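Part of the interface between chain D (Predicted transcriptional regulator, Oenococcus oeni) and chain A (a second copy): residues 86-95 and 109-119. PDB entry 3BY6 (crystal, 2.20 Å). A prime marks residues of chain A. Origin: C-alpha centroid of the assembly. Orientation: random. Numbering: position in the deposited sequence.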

# COMPACT_ATOMS: atom_id res chain seq x y z
N ASN D 86 6.46 -14.56 1.54
CA ASN D 86 5.51 -13.73 0.76
C ASN D 86 4.11 -13.80 1.37
O ASN D 86 3.45 -12.80 1.52
CB ASN D 86 5.48 -14.17 -0.70
CG ASN D 86 4.65 -13.26 -1.56
OD1 ASN D 86 5.01 -12.10 -1.76
ND2 ASN D 86 3.54 -13.78 -2.10
N GLN D 87 3.65 -14.99 1.74
CA GLN D 87 2.35 -15.14 2.41
C GLN D 87 2.29 -14.35 3.71
O GLN D 87 1.26 -13.76 4.08
CB GLN D 87 2.10 -16.61 2.73
CG GLN D 87 0.66 -16.91 3.10
CD GLN D 87 0.44 -18.38 3.41
OE1 GLN D 87 0.03 -18.74 4.55
NE2 GLN D 87 0.70 -19.24 2.42
N ASN D 88 3.39 -14.36 4.45
CA ASN D 88 3.41 -13.65 5.72
C ASN D 88 3.25 -12.17 5.57
O ASN D 88 2.65 -11.55 6.43
CB ASN D 88 4.67 -13.95 6.53
CG ASN D 88 4.55 -15.23 7.31
OD1 ASN D 88 3.52 -15.91 7.26
ND2 ASN D 88 5.64 -15.62 7.96
N ARG D 89 3.84 -11.64 4.50
CA ARG D 89 3.73 -10.25 4.12
C ARG D 89 2.27 -9.87 3.86
O ARG D 89 1.75 -8.93 4.42
CB ARG D 89 4.56 -10.01 2.84
CG ARG D 89 4.30 -8.60 2.21
CD ARG D 89 5.13 -8.39 0.93
NE ARG D 89 4.62 -9.18 -0.20
CZ ARG D 89 3.46 -8.91 -0.82
NH1 ARG D 89 2.69 -7.91 -0.43
NH2 ARG D 89 3.06 -9.65 -1.81
N LEU D 90 1.62 -10.66 3.02
CA LEU D 90 0.20 -10.50 2.73
C LEU D 90 -0.68 -10.69 3.98
O LEU D 90 -1.72 -10.04 4.14
CB LEU D 90 -0.18 -11.50 1.63
CG LEU D 90 0.48 -11.20 0.25
CD1 LEU D 90 0.30 -12.29 -0.77
CD2 LEU D 90 -0.05 -9.87 -0.24
N LEU D 91 -0.29 -11.60 4.84
CA LEU D 91 -1.01 -11.83 6.08
C LEU D 91 -0.85 -10.64 7.00
O LEU D 91 -1.79 -10.32 7.70
CB LEU D 91 -0.53 -13.08 6.76
CG LEU D 91 -1.05 -14.41 6.24
CD1 LEU D 91 -0.33 -15.58 6.96
CD2 LEU D 91 -2.54 -14.43 6.48
N ALA D 92 0.32 -9.99 7.00
CA ALA D 92 0.53 -8.77 7.78
C ALA D 92 -0.33 -7.62 7.22
O ALA D 92 -1.02 -6.90 7.95
CB ALA D 92 2.05 -8.38 7.83
N ASP D 93 -0.31 -7.46 5.90
CA ASP D 93 -1.21 -6.54 5.21
C ASP D 93 -2.67 -6.87 5.59
O ASP D 93 -3.48 -5.96 5.84
CB ASP D 93 -1.06 -6.66 3.70
CG ASP D 93 0.24 -6.10 3.17
OD1 ASP D 93 1.01 -5.50 3.93
OD2 ASP D 93 0.52 -6.30 1.97
N LEU D 94 -3.01 -8.16 5.64
CA LEU D 94 -4.40 -8.54 5.97
C LEU D 94 -4.83 -8.08 7.36
O LEU D 94 -5.88 -7.49 7.49
CB LEU D 94 -4.64 -10.05 5.81
CG LEU D 94 -6.06 -10.51 6.25
CD1 LEU D 94 -7.15 -9.88 5.37
CD2 LEU D 94 -6.17 -12.00 6.24
N SER D 95 -4.05 -8.33 8.41
CA SER D 95 -4.43 -7.85 9.76
C SER D 95 -4.36 -6.33 9.92
O SER D 95 -5.03 -5.78 10.79
CB SER D 95 -3.54 -8.48 10.82
OG SER D 95 -2.23 -8.10 10.51
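Chain A (109-119) ERIKKIVNDIL

At the centre of this contact the side chain of Leu94 reaches from chain D into a hollow lined by three aliphatic residues of chain A. Its CD2 methyl lies 3.8 Å from CG2 of Val115′, 3.8 Å from CD1 of Ile118′ and 4.2 Å from CG2 of Ile114′, so one methyl group meets three neighbours near van der Waals distance. The CA-to-CB bond of Leu94 points toward the partner helix, and leucine suits the place because its branched end, with chi1 in t and chi2 in p, is a compact apolar knob with no polar group to satisfy. Both Leu94 and Val115′ are buried in the assembly, as befits side chains that gain nothing from water.

Chain A lies on this surface as a helix that began earlier in the chain; the stretch of chain D is likewise helical throughout. Regular i to i+4 backbone hydrogen bonds hold both, for example from Ile118′ N to Ile114′ O at 2.8 Å and from Leu94 N to Leu90 O at 2.7 Å. The two helices run in broadly the same direction, crossing at -50°, and their axes approach to 11.1 Å. That separation leaves the backbones apart and gives the contact to side chains. The register follows the helical repeat: CA of Leu91 is 8.8 Å from CA of Ile114′, and one turn later CA of Ser95 is 6.5 Å from CA of Ile118′, so these paired positions draw closer toward the C-terminal end of the stretches.

Ile114′ and Ile118′ stand four residues apart and therefore present their side chains on the same side of the helix, both with CA-to-CB pointing toward chain D. Both adopt chi1 in m and chi2 in t. Beside the Leu94 cluster, CD2 of Leu91 packs 3.7 Å from CG2 of Ile114′. The CA-to-CB bond of Leu91 points sideways, yet the length of leucine lets its end come nearer and join the apolar surface. The CA-to-CB bond of Val115′ is also sideways; its short, beta-branched side chain still brings CG2 against Leu94.

At the next position Ser95 places its CB 3.9 Å from CD1 of Ile118′. A small residue fits where the backbones draw nearer, and its hydroxyl does not sit idle: OG donates a hydrogen bond to O of Ala92 within its own helix, at 3.1 Å, which satisfies it beside an apolar neighbour.

The polar edge lies at the other end, one turn before Leu91 and Ile114′. Here Gln87 directs its CA-to-CB bond toward chain A, while the CA-to-CB bond of Arg110′ is sideways and its long side chain brings its end nearer. NH2 of Arg110′ donates a hydrogen bond to OE1 of Gln87 at 2.9 Å, with an N-H...acceptor angle of 131°, a bond of ordinary length but bent. The neutral amide offers a carbonyl oxygen to the charged guanidinium, and the flexible arginine can span the gap while remaining exposed to solvent.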

# COMPACT_ATOMS: atom_id res chain seq x y z
N GLU A 109 -11.23 -21.05 2.35
CA GLU A 109 -11.76 -21.61 3.59
C GLU A 109 -10.77 -21.34 4.74
O GLU A 109 -11.17 -21.25 5.90
CB GLU A 109 -12.04 -23.12 3.46
CG GLU A 109 -12.31 -23.60 2.00
CD GLU A 109 -12.58 -25.12 1.90
OE1 GLU A 109 -13.61 -25.49 1.27
OE2 GLU A 109 -11.77 -25.95 2.44
N ARG A 110 -9.48 -21.24 4.38
CA ARG A 110 -8.39 -20.97 5.33
C ARG A 110 -8.25 -19.48 5.58
O ARG A 110 -7.96 -19.09 6.71
CB ARG A 110 -7.04 -21.54 4.87
CG ARG A 110 -5.89 -21.11 5.80
CD ARG A 110 -4.80 -22.13 6.07
NE ARG A 110 -3.57 -21.41 6.47
CZ ARG A 110 -2.46 -21.26 5.72
NH1 ARG A 110 -2.30 -21.84 4.51
NH2 ARG A 110 -1.48 -20.51 6.21
N ILE A 111 -8.44 -18.66 4.54
CA ILE A 111 -8.56 -17.21 4.73
C ILE A 111 -9.72 -16.93 5.72
O ILE A 111 -9.59 -16.08 6.58
CB ILE A 111 -8.74 -16.46 3.37
CG1 ILE A 111 -7.52 -16.66 2.47
CG2 ILE A 111 -8.98 -14.95 3.59
CD1 ILE A 111 -7.70 -16.11 1.07
N LYS A 112 -10.83 -17.67 5.62
CA LYS A 112 -11.93 -17.49 6.56
C LYS A 112 -11.47 -17.74 7.98
O LYS A 112 -11.69 -16.91 8.87
CB LYS A 112 -13.13 -18.39 6.23
CG LYS A 112 -13.93 -17.93 5.00
CD LYS A 112 -15.29 -18.63 4.87
CE LYS A 112 -15.87 -18.52 3.41
NZ LYS A 112 -15.25 -19.60 2.49
N LYS A 113 -10.83 -18.89 8.18
CA LYS A 113 -10.25 -19.29 9.49
C LYS A 113 -9.28 -18.24 10.04
O LYS A 113 -9.42 -17.80 11.17
CB LYS A 113 -9.59 -20.70 9.38
CG LYS A 113 -10.57 -21.85 9.76
CD LYS A 113 -10.38 -23.23 9.02
CE LYS A 113 -11.78 -23.79 8.61
NZ LYS A 113 -11.82 -25.17 7.99
N ILE A 114 -8.34 -17.81 9.21
CA ILE A 114 -7.34 -16.82 9.58
C ILE A 114 -7.98 -15.52 10.00
O ILE A 114 -7.64 -14.96 11.03
CB ILE A 114 -6.36 -16.61 8.38
CG1 ILE A 114 -5.49 -17.89 8.17
CG2 ILE A 114 -5.45 -15.38 8.60
CD1 ILE A 114 -4.64 -17.86 6.88
N VAL A 115 -8.92 -15.03 9.20
CA VAL A 115 -9.65 -13.83 9.49
C VAL A 115 -10.39 -13.96 10.82
O VAL A 115 -10.37 -13.05 11.65
CB VAL A 115 -10.60 -13.45 8.31
CG1 VAL A 115 -11.62 -12.37 8.71
CG2 VAL A 115 -9.79 -13.00 7.05
N ASN A 116 -11.03 -15.10 11.05
CA ASN A 116 -11.72 -15.32 12.33
C ASN A 116 -10.76 -15.27 13.54
O ASN A 116 -11.11 -14.70 14.58
CB ASN A 116 -12.45 -16.66 12.30
CG ASN A 116 -13.36 -16.84 13.50
OD1 ASN A 116 -13.42 -15.98 14.38
ND2 ASN A 116 -14.08 -17.95 13.54
N ASP A 117 -9.57 -15.85 13.39
CA ASP A 117 -8.48 -15.73 14.37
C ASP A 117 -8.05 -14.29 14.58
O ASP A 117 -7.91 -13.86 15.71
CB ASP A 117 -7.22 -16.49 13.92
CG ASP A 117 -7.31 -17.97 14.13
OD1 ASP A 117 -8.15 -18.40 14.96
OD2 ASP A 117 -6.54 -18.70 13.46
N ILE A 118 -7.80 -13.56 13.49
CA ILE A 118 -7.39 -12.15 13.56
C ILE A 118 -8.43 -11.31 14.29
O ILE A 118 -8.07 -10.32 14.91
CB ILE A 118 -7.15 -11.52 12.18
CG1 ILE A 118 -5.94 -12.13 11.49
CG2 ILE A 118 -6.94 -9.97 12.30
CD1 ILE A 118 -5.72 -11.66 10.03
N LEU A 119 -9.71 -11.69 14.20
CA LEU A 119 -10.82 -10.92 14.79
C LEU A 119 -11.21 -11.37 16.22
O LEU A 119 -11.98 -10.68 16.91
CB LEU A 119 -12.08 -11.04 13.89
CG LEU A 119 -12.21 -10.30 12.54
CD1 LEU A 119 -13.50 -10.71 11.79
CD2 LEU A 119 -12.16 -8.77 12.72